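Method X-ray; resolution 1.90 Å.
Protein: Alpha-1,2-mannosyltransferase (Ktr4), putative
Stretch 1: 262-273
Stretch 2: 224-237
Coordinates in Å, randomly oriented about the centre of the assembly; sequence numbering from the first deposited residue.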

# COMPACT_ATOMS: atom_id res chain seq x y z
N SER A 262 -3.74 7.30 -21.87
CA SER A 262 -3.27 8.57 -22.43
C SER A 262 -1.80 8.87 -22.14
O SER A 262 -1.19 9.66 -22.85
CB SER A 262 -4.17 9.71 -21.95
OG SER A 262 -4.02 9.92 -20.55
N LEU A 263 -1.22 8.25 -21.10
CA LEU A 263 0.19 8.48 -20.75
C LEU A 263 1.14 7.45 -21.33
O LEU A 263 2.17 7.80 -21.89
CB LEU A 263 0.37 8.51 -19.23
CG LEU A 263 -0.34 9.59 -18.43
CD1 LEU A 263 0.21 9.59 -17.00
CD2 LEU A 263 -0.18 10.95 -19.08
N ARG A 264 0.81 6.17 -21.13
CA ARG A 264 1.65 5.06 -21.56
C ARG A 264 0.75 4.01 -22.19
O ARG A 264 0.50 2.96 -21.61
CB ARG A 264 2.45 4.50 -20.38
CG ARG A 264 3.32 5.57 -19.73
CD ARG A 264 4.19 5.03 -18.62
NE ARG A 264 5.29 4.21 -19.11
CZ ARG A 264 6.12 3.53 -18.33
NH1 ARG A 264 6.00 3.57 -17.01
NH2 ARG A 264 7.09 2.80 -18.88
N PRO A 265 0.24 4.30 -23.41
CA PRO A 265 -0.72 3.39 -24.04
C PRO A 265 -0.24 1.95 -24.23
O PRO A 265 -1.07 1.03 -24.24
CB PRO A 265 -1.03 4.06 -25.40
CG PRO A 265 0.04 5.08 -25.61
CD PRO A 265 0.47 5.51 -24.23
N ASP A 266 1.07 1.73 -24.35
CA ASP A 266 1.58 0.36 -24.48
C ASP A 266 1.47 -0.47 -23.20
O ASP A 266 1.35 -1.70 -23.25
CB ASP A 266 3.02 0.36 -25.01
CG ASP A 266 3.13 0.93 -26.44
OD1 ASP A 266 2.12 0.95 -27.19
OD2 ASP A 266 4.25 1.36 -26.80
N HIS A 267 1.50 0.19 -22.04
CA HIS A 267 1.19 -0.50 -20.79
C HIS A 267 -0.25 -0.97 -20.77
O HIS A 267 -0.51 -2.10 -20.40
CB HIS A 267 1.45 0.38 -19.57
CG HIS A 267 2.83 0.27 -19.03
ND1 HIS A 267 3.95 0.46 -19.81
CD2 HIS A 267 3.28 -0.02 -17.79
CE1 HIS A 267 5.03 0.30 -19.07
NE2 HIS A 267 4.65 0.01 -17.84
N THR A 268 -1.16 -0.10 -21.15
CA THR A 268 -2.59 -0.41 -21.08
C THR A 268 -2.93 -1.56 -22.04
O THR A 268 -3.68 -2.48 -21.70
CB THR A 268 -3.45 0.83 -21.36
OG1 THR A 268 -3.03 1.90 -20.51
CG2 THR A 268 -4.94 0.53 -21.13
N GLU A 269 -2.34 -1.51 -23.24
CA GLU A 269 -2.50 -2.60 -24.19
C GLU A 269 -1.90 -3.89 -23.67
O GLU A 269 -2.55 -4.94 -23.74
CB GLU A 269 -1.89 -2.25 -25.56
CG GLU A 269 -1.93 -3.43 -26.54
CD GLU A 269 -2.19 -3.01 -27.98
OE1 GLU A 269 -3.29 -2.49 -28.26
OE2 GLU A 269 -1.30 -3.24 -28.83
N ALA A 270 -0.69 -3.84 -23.11
CA ALA A 270 -0.02 -5.05 -22.63
C ALA A 270 -0.74 -5.69 -21.43
O ALA A 270 -0.68 -6.91 -21.24
CB ALA A 270 1.44 -4.75 -22.28
N ALA A 271 -1.43 -4.87 -20.65
CA ALA A 271 -2.21 -5.36 -19.50
C ALA A 271 -3.69 -5.50 -19.84
O ALA A 271 -4.53 -5.60 -18.95
CB ALA A 271 -1.98 -4.43 -18.30
N ASN A 272 -4.01 -5.48 -21.14
CA ASN A 272 -5.34 -5.81 -21.66
C ASN A 272 -6.47 -4.96 -21.09
O ASN A 272 -7.50 -5.49 -20.65
CB ASN A 272 -5.60 -7.31 -21.47
CG ASN A 272 -4.60 -8.15 -22.21
OD1 ASN A 272 -4.49 -8.04 -23.43
ND2 ASN A 272 -3.82 -8.95 -21.50
N GLY A 273 -6.25 -3.65 -21.09
CA GLY A 273 -7.26 -2.67 -20.69
C GLY A 273 -7.04 -1.96 -19.36
O GLY A 273 -7.69 -0.96 -19.10
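Stretch 2, residues 224-237: LFDDPKTVPTLWPE

Stretch 2 runs alongside the 265-270 helix of stretch 1 in the same overall sense: its early residues meet Leu 263, Arg 264 and His 267, its later ones Ala 271 to Gly 273. Together they bury 632 Å². The contact begins at Phe 225, extended at phi/psi -73/152, since Leu 224 makes none. With chi1 at -71° (m), its ring lies under Arg 264, whose CD stands 3.5 Å from the ring centroid and 8° off the normal, a CH-pi contact; the guanidinium CZ, 4.9 Å from the centroid and 23° off the normal, adds a cation-pi term. Leu 263 CB packs 4.0 Å from Phe 225 CZ, and the Phe 225 edge points at the His 267 face, planes at 77°.

Asp 226 turns its side chain away but offers its carbonyl: Asp 226 O lies 3.1 Å from His 267 CD2, near the imidazole plane, and water 1 links this oxygen, weakly, to His 267 NE2. Residues 228-230 then form a 3-10 segment, in which Thr 230 N bonds back to Asp 227 O at 3.0 Å. Pro 228 covers one His 267 face, its CG 4.0 Å from the ring centroid, while its CB reaches Ala 270 CB at 3.5 Å and Ala 271 CB at 4.2 Å. Val 231 CG2 adds a looser contact, 4.3 Å from Ala 271 CB.

The backbones come nearest at Pro 232, whose CA is 4.6 Å from Ala 271 CA. Here Asn 272 ND2 donates to Pro 232 O at 2.7 Å and 167°, a nearly linear hydrogen bond. In the helix starting at Leu 234, Trp 235 N donates to water 2, which in turn donates to Ala 271 O. Trp 235 CD1 lies 3.6 Å from Gly 273 C; an ideal CB on Gly 273 would sit 2.8 Å from that CD1, a clash.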

# COMPACT_ATOMS: atom_id res chain seq x y z
N LEU A 224 2.10 4.58 -8.95
CA LEU A 224 3.05 4.12 -9.97
C LEU A 224 2.39 3.28 -11.05
O LEU A 224 1.36 2.66 -10.83
CB LEU A 224 4.10 3.20 -9.33
CG LEU A 224 4.98 3.69 -8.18
CD1 LEU A 224 5.95 2.59 -7.79
CD2 LEU A 224 5.76 4.92 -8.58
N PHE A 225 3.05 3.23 -12.21
CA PHE A 225 2.82 2.18 -13.20
C PHE A 225 3.41 0.85 -12.70
O PHE A 225 4.36 0.83 -11.91
CB PHE A 225 3.44 2.57 -14.55
CG PHE A 225 2.72 3.68 -15.24
CD1 PHE A 225 1.65 3.41 -16.08
CD2 PHE A 225 3.07 5.00 -15.02
CE1 PHE A 225 0.95 4.44 -16.71
CE2 PHE A 225 2.38 6.04 -15.64
CZ PHE A 225 1.32 5.76 -16.48
N ASP A 226 2.82 -0.25 -13.14
CA ASP A 226 3.35 -1.59 -12.86
C ASP A 226 3.92 -2.20 -14.13
O ASP A 226 3.78 -1.65 -15.22
CB ASP A 226 2.26 -2.51 -12.29
CG ASP A 226 2.80 -3.50 -11.25
OD1 ASP A 226 4.01 -3.81 -11.26
OD2 ASP A 226 2.00 -3.96 -10.42
N ASP A 227 4.57 -3.34 -13.96
CA ASP A 227 5.01 -4.17 -15.07
C ASP A 227 3.81 -4.96 -15.62
O ASP A 227 3.31 -5.85 -14.93
CB ASP A 227 6.10 -5.11 -14.57
CG ASP A 227 6.65 -6.02 -15.66
OD1 ASP A 227 6.23 -5.92 -16.82
OD2 ASP A 227 7.52 -6.85 -15.33
N PRO A 228 3.37 -4.67 -16.86
CA PRO A 228 2.23 -5.42 -17.44
C PRO A 228 2.41 -6.93 -17.47
O PRO A 228 1.41 -7.66 -17.40
CB PRO A 228 2.14 -4.89 -18.89
CG PRO A 228 2.96 -3.65 -18.93
CD PRO A 228 3.96 -3.73 -17.82
N LYS A 229 3.65 -7.41 -17.58
CA LYS A 229 3.93 -8.86 -17.59
C LYS A 229 3.53 -9.58 -16.30
O LYS A 229 3.36 -10.79 -16.32
CB LYS A 229 5.42 -9.13 -17.83
CG LYS A 229 5.89 -8.70 -19.21
CD LYS A 229 7.34 -9.11 -19.48
CE LYS A 229 8.32 -8.54 -18.47
NZ LYS A 229 8.28 -7.06 -18.34
N THR A 230 3.42 -8.86 -15.19
CA THR A 230 2.99 -9.46 -13.92
C THR A 230 1.47 -9.61 -13.80
O THR A 230 1.01 -10.34 -12.92
CB THR A 230 3.50 -8.68 -12.69
OG1 THR A 230 2.93 -7.36 -12.67
CG2 THR A 230 5.03 -8.56 -12.73
N VAL A 231 0.71 -8.92 -14.67
CA VAL A 231 -0.75 -8.81 -14.53
C VAL A 231 -1.57 -8.98 -15.84
O VAL A 231 -2.64 -8.40 -15.94
CB VAL A 231 -1.15 -7.47 -13.85
CG1 VAL A 231 -0.68 -7.43 -12.40
CG2 VAL A 231 -0.61 -6.26 -14.61
N PRO A 232 -1.10 -9.79 -16.81
CA PRO A 232 -1.81 -9.74 -18.10
C PRO A 232 -3.30 -10.12 -18.09
O PRO A 232 -4.06 -9.51 -18.83
CB PRO A 232 -0.98 -10.68 -19.00
CG PRO A 232 -0.27 -11.57 -18.06
CD PRO A 232 0.06 -10.70 -16.88
N THR A 233 -3.74 -11.07 -17.27
CA THR A 233 -5.17 -11.42 -17.20
C THR A 233 -5.92 -10.82 -16.00
O THR A 233 -7.10 -11.14 -15.79
CB THR A 233 -5.43 -12.94 -17.25
OG1 THR A 233 -4.85 -13.59 -16.11
CG2 THR A 233 -4.86 -13.55 -18.53
N LEU A 234 -5.28 -9.94 -15.23
CA LEU A 234 -5.92 -9.36 -14.05
C LEU A 234 -7.16 -8.56 -14.43
O LEU A 234 -8.23 -8.77 -13.85
CB LEU A 234 -4.93 -8.48 -13.26
CG LEU A 234 -5.45 -7.80 -11.99
CD1 LEU A 234 -6.13 -8.81 -11.06
CD2 LEU A 234 -4.30 -7.10 -11.30
N TRP A 235 -7.03 -7.67 -15.41
CA TRP A 235 -8.18 -6.87 -15.84
C TRP A 235 -9.26 -7.70 -16.53
O TRP A 235 -10.46 -7.51 -16.24
CB TRP A 235 -7.74 -5.67 -16.69
CG TRP A 235 -8.85 -4.68 -16.93
CD1 TRP A 235 -9.44 -4.39 -18.12
CD2 TRP A 235 -9.50 -3.87 -15.95
NE1 TRP A 235 -10.42 -3.45 -17.95
CE2 TRP A 235 -10.48 -3.11 -16.62
CE3 TRP A 235 -9.34 -3.69 -14.57
CZ2 TRP A 235 -11.30 -2.20 -15.97
CZ3 TRP A 235 -10.15 -2.79 -13.92
CH2 TRP A 235 -11.12 -2.05 -14.61
N PRO A 236 -8.87 -8.61 -17.45
CA PRO A 236 -9.87 -9.54 -17.98
C PRO A 236 -10.65 -10.29 -16.89
O PRO A 236 -11.87 -10.37 -16.98
CB PRO A 236 -9.03 -10.48 -18.84
CG PRO A 236 -7.98 -9.58 -19.40
CD PRO A 236 -7.64 -8.62 -18.27
N GLU A 237 -9.96 -10.80 -15.88
CA GLU A 237 -10.62 -11.50 -14.77
C GLU A 237 -11.50 -10.57 -13.95
O GLU A 237 -12.60 -10.94 -13.53
CB GLU A 237 -9.61 -12.22 -13.87
CG GLU A 237 -8.97 -13.44 -14.51
CD GLU A 237 -9.95 -14.58 -14.79
OE1 GLU A 237 -11.10 -14.55 -14.28
OE2 GLU A 237 -9.56 -15.53 -15.52
O HOH W 1 6.43 -0.06 -15.67
O HOH W 2 -4.58 -6.60 -16.45